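Local coordinates for protein ribonucleotide monophosphatase NagD (Escherichia coli, PDB 2C4N) that probably removes phosphate from ribonucleoside 5'-phosphates and a broad range of other phosphorylated compounds, as a magnesium-dependent phosphatase of the HAD superfamily, at residues 39-50 with 63-73; 10-20 with 52-61. One frame throughout, in Å; residues are numbered along the deposited sequence.

Interaction 1 (39-50 with 63-73). With PO4 (phosphate ion), chain D.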
loop_
_atom_site.group_PDB
_atom_site.type_symbol
_atom_site.label_atom_id
_atom_site.label_comp_id
_atom_site.label_asym_id
_atom_site.label_seq_id
_atom_site.Cartn_x
_atom_site.Cartn_y
_atom_site.Cartn_z
ATOM N N VAL A 39 -12.683 -21.280 -25.563
ATOM C CA VAL A 39 -11.358 -20.752 -25.284
ATOM C C VAL A 39 -10.934 -21.275 -23.918
ATOM O O VAL A 39 -11.675 -21.136 -22.940
ATOM C CB VAL A 39 -11.349 -19.207 -25.251
ATOM C CG1 VAL A 39 -10.039 -18.702 -24.675
ATOM C CG2 VAL A 39 -11.541 -18.656 -26.657
ATOM N N LEU A 40 -9.766 -21.906 -23.866
ATOM C CA LEU A 40 -9.230 -22.415 -22.612
ATOM C C LEU A 40 -8.193 -21.379 -22.204
ATOM O O LEU A 40 -7.146 -21.232 -22.831
ATOM C CB LEU A 40 -8.603 -23.797 -22.813
ATOM C CG LEU A 40 -9.600 -24.858 -23.300
ATOM C CD1 LEU A 40 -8.938 -26.233 -23.252
ATOM C CD2 LEU A 40 -10.861 -24.840 -22.429
ATOM N N LEU A 41 -8.516 -20.656 -21.142
ATOM C CA LEU A 41 -7.695 -19.563 -20.653
ATOM C C LEU A 41 -6.772 -19.860 -19.481
ATOM O O LEU A 41 -7.112 -20.617 -18.574
ATOM C CB LEU A 41 -8.625 -18.407 -20.267
ATOM C CG LEU A 41 -8.021 -17.096 -19.759
ATOM C CD1 LEU A 41 -7.451 -16.315 -20.935
ATOM C CD2 LEU A 41 -9.096 -16.283 -19.049
ATOM N N THR A 42 -5.586 -19.262 -19.522
ATOM C CA THR A 42 -4.644 -19.385 -18.423
ATOM C C THR A 42 -3.881 -18.080 -18.298
ATOM O O THR A 42 -3.500 -17.470 -19.295
ATOM C CB THR A 42 -3.636 -20.538 -18.591
ATOM O OG1 THR A 42 -2.736 -20.520 -17.474
ATOM C CG2 THR A 42 -2.838 -20.403 -19.881
ATOM N N ASN A 43 -3.670 -17.649 -17.059
ATOM C CA ASN A 43 -2.961 -16.410 -16.789
ATOM C C ASN A 43 -1.460 -16.544 -16.958
ATOM O O ASN A 43 -0.753 -15.536 -17.010
ATOM C CB ASN A 43 -3.266 -15.945 -15.369
ATOM C CG ASN A 43 -3.929 -14.597 -15.340
ATOM O OD1 ASN A 43 -4.695 -14.257 -16.243
ATOM N ND2 ASN A 43 -3.666 -13.825 -14.289
ATOM N N TYR A 44 -0.965 -17.774 -17.048
ATOM C CA TYR A 44 0.467 -17.968 -17.185
ATOM C C TYR A 44 0.930 -17.923 -18.636
ATOM O O TYR A 44 0.277 -18.439 -19.537
ATOM C CB TYR A 44 0.887 -19.244 -16.441
ATOM C CG TYR A 44 0.664 -19.073 -14.939
ATOM C CD1 TYR A 44 -0.567 -19.385 -14.354
ATOM C CD2 TYR A 44 1.651 -18.507 -14.123
ATOM C CE1 TYR A 44 -0.811 -19.137 -13.002
ATOM C CE2 TYR A 44 1.413 -18.254 -12.769
ATOM C CZ TYR A 44 0.181 -18.571 -12.214
ATOM O OH TYR A 44 -0.056 -18.312 -10.875
ATOM N N PRO A 45 2.066 -17.256 -18.873
ATOM C CA PRO A 45 2.692 -17.060 -20.181
ATOM C C PRO A 45 3.754 -18.016 -20.674
ATOM O O PRO A 45 4.276 -17.824 -21.766
ATOM C CB PRO A 45 3.267 -15.669 -20.043
ATOM C CG PRO A 45 3.841 -15.739 -18.625
ATOM C CD PRO A 45 2.741 -16.438 -17.844
ATOM N N SER A 46 4.081 -19.035 -19.892
ATOM C CA SER A 46 5.157 -19.949 -20.277
ATOM C C SER A 46 4.892 -20.981 -21.375
ATOM O O SER A 46 5.820 -21.361 -22.095
ATOM C CB SER A 46 5.673 -20.689 -19.039
ATOM O OG SER A 46 6.146 -19.788 -18.047
ATOM N N GLN A 47 3.652 -21.430 -21.530
ATOM C CA GLN A 47 3.392 -22.466 -22.522
ATOM C C GLN A 47 2.772 -22.009 -23.831
ATOM O O GLN A 47 1.994 -21.064 -23.860
ATOM C CB GLN A 47 2.519 -23.553 -21.894
ATOM C CG GLN A 47 3.136 -24.199 -20.659
ATOM C CD GLN A 47 2.318 -25.358 -20.106
ATOM O OE1 GLN A 47 1.273 -25.162 -19.487
ATOM N NE2 GLN A 47 2.797 -26.579 -20.332
ATOM N N THR A 48 3.127 -22.690 -24.918
ATOM C CA THR A 48 2.569 -22.385 -26.232
ATOM C C THR A 48 1.283 -23.196 -26.321
ATOM O O THR A 48 1.039 -24.066 -25.483
ATOM C CB THR A 48 3.489 -22.866 -27.373
ATOM O OG1 THR A 48 3.626 -24.293 -27.289
ATOM C CG2 THR A 48 4.866 -22.226 -27.273
ATOM N N GLY A 49 0.473 -22.924 -27.335
ATOM C CA GLY A 49 -0.756 -23.674 -27.492
ATOM C C GLY A 49 -0.455 -25.159 -27.634
ATOM O O GLY A 49 -1.154 -26.000 -27.066
ATOM N N GLN A 50 0.614 -25.491 -28.342
ATOM C CA GLN A 50 0.963 -26.885 -28.546
ATOM C C GLN A 50 1.414 -27.521 -27.262
ATOM O O GLN A 50 1.093 -28.647 -27.004
ATOM C CB GLN A 50 1.997 -27.052 -29.658
ATOM C CG GLN A 50 2.224 -28.479 -30.140
ATOM C CD GLN A 50 0.979 -29.110 -30.778
ATOM O OE1 GLN A 50 0.637 -28.812 -31.915
ATOM N NE2 GLN A 50 0.319 -29.978 -30.038
ATOM N N VAL A 63 -7.849 -31.916 -27.094
ATOM C CA VAL A 63 -8.406 -30.679 -27.634
ATOM C C VAL A 63 -7.405 -30.080 -28.618
ATOM O O VAL A 63 -6.218 -30.392 -28.575
ATOM C CB VAL A 63 -8.699 -29.638 -26.521
ATOM C CG1 VAL A 63 -9.806 -30.141 -25.611
ATOM C CG2 VAL A 63 -7.439 -29.367 -25.717
ATOM N N PRO A 64 -7.879 -29.223 -29.531
ATOM C CA PRO A 64 -7.040 -28.567 -30.540
ATOM C C PRO A 64 -6.127 -27.503 -29.923
ATOM O O PRO A 64 -6.451 -26.934 -28.877
ATOM C CB PRO A 64 -8.065 -27.940 -31.485
ATOM C CG PRO A 64 -9.312 -28.757 -31.262
ATOM C CD PRO A 64 -9.304 -28.965 -29.785
ATOM N N ASP A 65 -4.990 -27.249 -30.565
ATOM C CA ASP A 65 -4.034 -26.226 -30.116
ATOM C C ASP A 65 -4.710 -24.864 -30.093
ATOM O O ASP A 65 -4.443 -24.016 -29.238
ATOM C CB ASP A 65 -2.871 -26.106 -31.105
ATOM C CG ASP A 65 -1.893 -27.244 -31.014
ATOM O OD1 ASP A 65 -2.255 -28.308 -30.470
ATOM O OD2 ASP A 65 -0.759 -27.074 -31.511
ATOM N N SER A 66 -5.576 -24.668 -31.079
ATOM C CA SER A 66 -6.287 -23.417 -31.286
ATOM C C SER A 66 -7.190 -22.905 -30.178
ATOM O O SER A 66 -7.485 -21.711 -30.136
ATOM C CB SER A 66 -7.113 -23.507 -32.567
ATOM O OG SER A 66 -8.146 -24.472 -32.442
ATOM N N VAL A 67 -7.649 -23.782 -29.292
ATOM C CA VAL A 67 -8.537 -23.323 -28.235
ATOM C C VAL A 67 -7.823 -22.618 -27.095
ATOM O O VAL A 67 -8.447 -21.847 -26.369
ATOM C CB VAL A 67 -9.398 -24.475 -27.643
ATOM C CG1 VAL A 67 -10.248 -25.092 -28.731
ATOM C CG2 VAL A 67 -8.513 -25.523 -26.974
ATOM N N PHE A 68 -6.519 -22.844 -26.944
ATOM C CA PHE A 68 -5.784 -22.210 -25.851
ATOM C C PHE A 68 -5.493 -20.728 -26.036
ATOM O O PHE A 68 -5.207 -20.261 -27.137
ATOM C CB PHE A 68 -4.465 -22.949 -25.586
ATOM C CG PHE A 68 -4.655 -24.352 -25.111
ATOM C CD1 PHE A 68 -4.590 -25.422 -26.003
ATOM C CD2 PHE A 68 -4.971 -24.604 -23.777
ATOM C CE1 PHE A 68 -4.845 -26.724 -25.570
ATOM C CE2 PHE A 68 -5.226 -25.898 -23.340
ATOM C CZ PHE A 68 -5.164 -26.960 -24.238
ATOM N N TYR A 69 -5.578 -19.986 -24.935
ATOM C CA TYR A 69 -5.292 -18.558 -24.954
ATOM C C TYR A 69 -4.587 -18.241 -23.642
ATOM O O TYR A 69 -5.166 -18.385 -22.567
ATOM C CB TYR A 69 -6.587 -17.745 -25.074
ATOM C CG TYR A 69 -6.374 -16.335 -25.570
ATOM C CD1 TYR A 69 -5.691 -16.095 -26.764
ATOM C CD2 TYR A 69 -6.856 -15.238 -24.854
ATOM C CE1 TYR A 69 -5.491 -14.794 -27.236
ATOM C CE2 TYR A 69 -6.662 -13.934 -25.316
ATOM C CZ TYR A 69 -5.980 -13.719 -26.505
ATOM O OH TYR A 69 -5.785 -12.433 -26.967
ATOM N N THR A 70 -3.326 -17.834 -23.733
ATOM C CA THR A 70 -2.539 -17.516 -22.549
ATOM C C THR A 70 -2.320 -16.014 -22.442
ATOM O O THR A 70 -2.601 -15.268 -23.380
ATOM C CB THR A 70 -1.152 -18.167 -22.619
ATOM O OG1 THR A 70 -0.366 -17.482 -23.600
ATOM C CG2 THR A 70 -1.268 -19.636 -23.016
ATOM N N SER A 71 -1.801 -15.578 -21.299
ATOM C CA SER A 71 -1.531 -14.162 -21.094
ATOM C C SER A 71 -0.436 -13.683 -22.043
ATOM O O SER A 71 -0.304 -12.486 -22.274
ATOM C CB SER A 71 -1.115 -13.892 -19.644
ATOM O OG SER A 71 0.038 -14.627 -19.291
ATOM N N ALA A 72 0.350 -14.613 -22.585
ATOM C CA ALA A 72 1.419 -14.247 -23.517
ATOM C C ALA A 72 0.800 -13.917 -24.868
ATOM O O ALA A 72 1.169 -12.943 -25.517
ATOM C CB ALA A 72 2.436 -15.391 -23.655
ATOM N N MET A 73 -0.149 -14.744 -25.284
ATOM C CA MET A 73 -0.856 -14.529 -26.542
ATOM C C MET A 73 -1.659 -13.237 -26.447
ATOM O O MET A 73 -1.683 -12.441 -27.380
ATOM C CB MET A 73 -1.794 -15.707 -26.816
ATOM C CG MET A 73 -1.074 -17.041 -26.957
ATOM S SD MET A 73 -2.236 -18.392 -27.131
ATOM C CE MET A 73 -1.139 -19.815 -27.172
HETATM P P PO4 D . -4.865 -20.314 -14.399
HETATM O O1 PO4 D . -5.145 -21.183 -15.570
HETATM O O2 PO4 D . -5.152 -18.902 -14.748
HETATM O O3 PO4 D . -5.713 -20.723 -13.268
HETATM O O4 PO4 D . -3.438 -20.455 -14.014
HETATM O O HOH W 1 1.579 -18.744 -24.762
#

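Interaction 2 (10-20 with 52-61). With MG (magnesium ion), chain B; PO4 (phosphate ion), chain D.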
loop_
_atom_site.group_PDB
_atom_site.type_symbol
_atom_site.label_atom_id
_atom_site.label_comp_id
_atom_site.label_asym_id
_atom_site.label_seq_id
_atom_site.Cartn_x
_atom_site.Cartn_y
_atom_site.Cartn_z
ATOM N N ILE A 10 -8.174 -22.866 -16.933
ATOM C CA ILE A 10 -7.493 -24.157 -16.904
ATOM C C ILE A 10 -7.153 -24.721 -15.530
ATOM O O ILE A 10 -7.739 -25.712 -15.096
ATOM C CB ILE A 10 -6.201 -24.097 -17.766
ATOM C CG1 ILE A 10 -6.592 -23.942 -19.240
ATOM C CG2 ILE A 10 -5.349 -25.354 -17.554
ATOM C CD1 ILE A 10 -5.424 -23.690 -20.179
ATOM N N ASP A 11 -6.212 -24.090 -14.840
ATOM C CA ASP A 11 -5.782 -24.583 -13.536
ATOM C C ASP A 11 -6.828 -24.513 -12.431
ATOM O O ASP A 11 -7.419 -23.470 -12.184
ATOM C CB ASP A 11 -4.502 -23.854 -13.127
ATOM C CG ASP A 11 -3.355 -24.145 -14.081
ATOM O OD1 ASP A 11 -2.972 -25.327 -14.191
ATOM O OD2 ASP A 11 -2.851 -23.204 -14.729
ATOM N N GLY A 12 -7.056 -25.646 -11.769
ATOM C CA GLY A 12 -8.039 -25.696 -10.700
ATOM C C GLY A 12 -9.445 -25.924 -11.224
ATOM O O GLY A 12 -10.398 -25.998 -10.452
ATOM N N VAL A 13 -9.567 -26.039 -12.545
ATOM C CA VAL A 13 -10.853 -26.249 -13.199
ATOM C C VAL A 13 -10.809 -27.486 -14.102
ATOM O O VAL A 13 -11.619 -28.402 -13.961
ATOM C CB VAL A 13 -11.235 -25.025 -14.068
ATOM C CG1 VAL A 13 -12.558 -25.281 -14.781
ATOM C CG2 VAL A 13 -11.325 -23.768 -13.193
ATOM N N LEU A 14 -9.851 -27.506 -15.023
ATOM C CA LEU A 14 -9.708 -28.616 -15.958
ATOM C C LEU A 14 -8.507 -29.472 -15.592
ATOM O O LEU A 14 -8.499 -30.688 -15.818
ATOM C CB LEU A 14 -9.539 -28.075 -17.385
ATOM C CG LEU A 14 -10.728 -27.275 -17.937
ATOM C CD1 LEU A 14 -10.401 -26.716 -19.318
ATOM C CD2 LEU A 14 -11.946 -28.176 -18.010
ATOM N N MET A 15 -7.498 -28.827 -15.048
ATOM C CA MET A 15 -6.275 -29.491 -14.621
ATOM C C MET A 15 -5.865 -29.197 -13.179
ATOM O O MET A 15 -5.945 -28.108 -12.729
ATOM C CB MET A 15 -5.120 -29.134 -15.533
ATOM C CG MET A 15 -5.357 -29.429 -16.950
ATOM S SD MET A 15 -5.379 -31.131 -17.404
ATOM C CE MET A 15 -3.799 -31.330 -17.351
ATOM N N HIS A 16 -5.371 -30.218 -12.501
ATOM C CA HIS A 16 -4.519 -30.042 -11.374
ATOM C C HIS A 16 -3.116 -30.432 -11.691
ATOM O O HIS A 16 -2.770 -31.557 -11.762
ATOM C CB HIS A 16 -4.994 -30.767 -10.141
ATOM C CG HIS A 16 -6.279 -30.262 -9.594
ATOM N ND1 HIS A 16 -7.371 -31.063 -9.429
ATOM C CD2 HIS A 16 -6.639 -29.048 -9.158
ATOM C CE1 HIS A 16 -8.353 -30.363 -8.920
ATOM N NE2 HIS A 16 -7.935 -29.134 -8.754
ATOM N N ASP A 17 -2.361 -29.395 -11.924
ATOM C CA ASP A 17 -1.099 -29.524 -12.487
ATOM C C ASP A 17 -1.130 -30.317 -13.766
ATOM O O ASP A 17 -1.674 -29.930 -14.731
ATOM C CB ASP A 17 -0.225 -30.254 -11.498
ATOM C CG ASP A 17 0.991 -29.566 -11.239
ATOM O OD1 ASP A 17 1.994 -29.826 -11.940
ATOM O OD2 ASP A 17 0.952 -28.739 -10.306
ATOM N N ASN A 18 -0.543 -31.472 -13.711
ATOM C CA ASN A 18 -0.513 -32.317 -14.859
ATOM C C ASN A 18 -1.531 -33.447 -14.918
ATOM O O ASN A 18 -1.514 -34.253 -15.802
ATOM C CB ASN A 18 0.907 -32.688 -15.221
ATOM C CG ASN A 18 1.774 -31.470 -15.581
ATOM O OD1 ASN A 18 1.310 -30.479 -16.106
ATOM N ND2 ASN A 18 3.034 -31.578 -15.305
ATOM N N VAL A 19 -2.470 -33.371 -13.996
ATOM C CA VAL A 19 -3.537 -34.356 -13.858
ATOM C C VAL A 19 -4.882 -33.695 -14.147
ATOM O O VAL A 19 -5.195 -32.637 -13.603
ATOM C CB VAL A 19 -3.571 -34.952 -12.435
ATOM C CG1 VAL A 19 -4.750 -35.899 -12.295
ATOM C CG2 VAL A 19 -2.277 -35.690 -12.148
ATOM N N ALA A 20 -5.678 -34.324 -15.003
ATOM C CA ALA A 20 -6.976 -33.772 -15.355
ATOM C C ALA A 20 -7.983 -33.912 -14.230
ATOM O O ALA A 20 -7.942 -34.868 -13.449
ATOM C CB ALA A 20 -7.518 -34.453 -16.608
ATOM N N LEU A 52 0.412 -26.774 -24.317
ATOM C CA LEU A 52 -0.802 -26.990 -23.545
ATOM C C LEU A 52 -1.596 -28.171 -24.071
ATOM O O LEU A 52 -2.120 -28.960 -23.290
ATOM C CB LEU A 52 -1.657 -25.722 -23.550
ATOM C CG LEU A 52 -1.094 -24.618 -22.645
ATOM C CD1 LEU A 52 -1.767 -23.292 -22.954
ATOM C CD2 LEU A 52 -1.299 -25.012 -21.187
ATOM N N ALA A 53 -1.683 -28.300 -25.392
ATOM C CA ALA A 53 -2.412 -29.419 -25.982
ATOM C C ALA A 53 -1.717 -30.732 -25.612
ATOM O O ALA A 53 -2.378 -31.731 -25.324
ATOM C CB ALA A 53 -2.486 -29.263 -27.502
ATOM N N ASN A 54 -0.410 -30.732 -25.650
ATOM C CA ASN A 54 0.325 -31.894 -25.247
ATOM C C ASN A 54 0.149 -32.260 -23.770
ATOM O O ASN A 54 0.000 -33.386 -23.425
ATOM C CB ASN A 54 1.781 -31.776 -25.595
ATOM C CG ASN A 54 2.021 -31.766 -27.068
ATOM O OD1 ASN A 54 1.142 -32.062 -27.809
ATOM N ND2 ASN A 54 3.213 -31.430 -27.468
ATOM N N ARG A 55 0.164 -31.236 -22.934
ATOM C CA ARG A 55 -0.047 -31.419 -21.499
ATOM C C ARG A 55 -1.425 -32.035 -21.259
ATOM O O ARG A 55 -1.574 -32.960 -20.460
ATOM C CB ARG A 55 0.061 -30.068 -20.788
ATOM C CG ARG A 55 -0.327 -30.081 -19.317
ATOM C CD ARG A 55 -0.312 -28.662 -18.763
ATOM N NE ARG A 55 -0.935 -28.557 -17.444
ATOM C CZ ARG A 55 -1.319 -27.407 -16.901
ATOM N NH1 ARG A 55 -1.139 -26.272 -17.565
ATOM N NH2 ARG A 55 -1.893 -27.388 -15.706
ATOM N N PHE A 56 -2.434 -31.520 -21.958
ATOM C CA PHE A 56 -3.800 -32.024 -21.831
ATOM C C PHE A 56 -3.909 -33.459 -22.346
ATOM O O PHE A 56 -4.532 -34.313 -21.714
ATOM C CB PHE A 56 -4.773 -31.137 -22.613
ATOM C CG PHE A 56 -5.381 -30.019 -21.797
ATOM C CD1 PHE A 56 -4.575 -29.096 -21.139
ATOM C CD2 PHE A 56 -6.762 -29.895 -21.695
ATOM C CE1 PHE A 56 -5.141 -28.055 -20.384
ATOM C CE2 PHE A 56 -7.338 -28.864 -20.947
ATOM C CZ PHE A 56 -6.521 -27.941 -20.289
ATOM N N ALA A 57 -3.301 -33.713 -23.498
ATOM C CA ALA A 57 -3.333 -35.041 -24.101
ATOM C C ALA A 57 -2.626 -36.059 -23.206
ATOM O O ALA A 57 -3.074 -37.196 -23.073
ATOM C CB ALA A 57 -2.688 -35.004 -25.480
ATOM N N THR A 58 -1.520 -35.650 -22.598
ATOM C CA THR A 58 -0.775 -36.531 -21.705
ATOM C C THR A 58 -1.676 -36.912 -20.531
ATOM O O THR A 58 -1.585 -38.016 -19.988
ATOM C CB THR A 58 0.492 -35.832 -21.161
ATOM O OG1 THR A 58 1.373 -35.517 -22.246
ATOM C CG2 THR A 58 1.215 -36.728 -20.164
ATOM N N ALA A 59 -2.556 -35.987 -20.154
ATOM C CA ALA A 59 -3.478 -36.200 -19.042
ATOM C C ALA A 59 -4.757 -36.899 -19.485
ATOM O O ALA A 59 -5.658 -37.130 -18.681
ATOM C CB ALA A 59 -3.818 -34.864 -18.384
ATOM N N GLY A 60 -4.844 -37.221 -20.770
ATOM C CA GLY A 60 -6.021 -37.908 -21.272
ATOM C C GLY A 60 -7.134 -37.036 -21.825
ATOM O O GLY A 60 -8.219 -37.540 -22.099
ATOM N N VAL A 61 -6.879 -35.740 -21.992
ATOM C CA VAL A 61 -7.885 -34.824 -22.530
ATOM C C VAL A 61 -7.429 -34.320 -23.898
ATOM O O VAL A 61 -6.388 -33.672 -24.015
ATOM C CB VAL A 61 -8.101 -33.603 -21.605
ATOM C CG1 VAL A 61 -9.226 -32.739 -22.154
ATOM C CG2 VAL A 61 -8.415 -34.065 -20.186
HETATM MG MG MG B . -7.513 -21.261 -12.024
HETATM P P PO4 D . -4.865 -20.314 -14.399
HETATM O O1 PO4 D . -5.145 -21.183 -15.570
HETATM O O2 PO4 D . -5.152 -18.902 -14.748
HETATM O O3 PO4 D . -5.713 -20.723 -13.268
HETATM O O4 PO4 D . -3.438 -20.455 -14.014
HETATM O O HOH W 2 -2.054 -23.591 -17.341
HETATM O O HOH W 3 -0.101 -33.610 -18.307
HETATM O O HOH W 4 -5.257 -37.085 -16.049
HETATM O O HOH W 5 -8.133 -19.052 -11.699
HETATM O O HOH W 6 -6.360 -21.409 -9.998
#

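Interaction 1 (39-50 with 63-73)
L40 and F68 are paired on one face of a parallel sheet. Their side chains cross at a slant, with L40 CD1 3.7 Å from F68 CE2. V67 runs alongside L40, and its CG2 also lies over one face of the F68 ring, toward the rim. On the opposite face of the sheet, L41 CD1 lies near Y69 CD2. V39 and Y69 point the same way, with V39 CG1 3.6 Å from Y69 CB. T42 and T70 share the L40 face and lie side by side, their CG2 methyls 3.6 Å apart. Strands 38-42 and 68-70 are joined through helix 49-58, a beta-alpha-beta crossover. T42 and N43 probably bind substrate, and a phosphate sits there. The backbone ladder includes L40 N to V67 O at 2.8 Å. Beyond the strands, S71 OG donates to N43 O (2.6 Å), from above the carbonyl plane. T70 OG1 caps helix 71-80 by accepting from M73 N. T42 OG1 stands anti to the backbone N (chi1 178°). There it accepts from Y44 N, an ST turn, and lies 3.1 Å from phosphate O1. An alanine at T42 is likely to leave Y44 N without this acceptor and open a gap beside the T70 methyl. N43 N donates to phosphate O2 at 3.0 Å.

Interaction 2 (10-20 with 52-61)
The F56 ring carries M15 SD over the centre of one face, a Met-aromatic contact 4.3 Å from the ring centroid. I10 CG2 and L14 CD1 meet the ring at its edge, near its plane. The M15 chain is bent at chi2 (-71°) and chi3 (-76°), which folds the sulfur over the ring and brings CE to 3.7 Å from A59 CB. The R55 guanidinium is met at its edge by D11 and D17. NH2 forms a salt bridge with D11 OD1 at 2.8 Å, in the guanidinium plane and nearly along the carboxylate C-O axis. The two flat groups are only 23° apart. NH2 and NE both donate to D17 O, at 2.7 and 3.1 Å, from the same face of its carbonyl plane. These bonds fix the rotation of the guanidinium. A water links R55 NH1 to D11 OD2, so both carboxylate oxygens are tied to R55. This is the HAD active-site loop, packed against helix 49-58. D11 O binds magnesium at 2.2 Å, and D9 and D201 also bind the metal. D11 is a probable active-site residue, and R55 probably orients it for proton transfer. D11 N donates to O1 of the phosphate, while phosphate O3 binds the metal. Past the 16-19 turn, type II', A20 CB packs on V61 CG2 at 3.7 Å. Another water joins N18 O to R55 O.

In the fold
The centres of the two interactions lie 12 Å apart, and their segments alternate along the chain: 10-20, 39-50, 52-61, 63-73. Both use helix 49-58. Interaction 1 joins strand 38-42 to strand 68-70, one of the two edge strands of the six-stranded parallel sheet within this chain. Interaction 2 sets the loop after strand 5-9, which lies next to 38-42 on its other side, against the same helix. The two meet directly where I10 N probably bonds to L41 O. F56 and F68 add an edge-to-face ring contact. Both contacts reach the same phosphate, with K176 as a further partner. The phosphate thus lies where the loops after two adjacent strands come together, beside the magnesium, consistent with the substrate phosphate being held here.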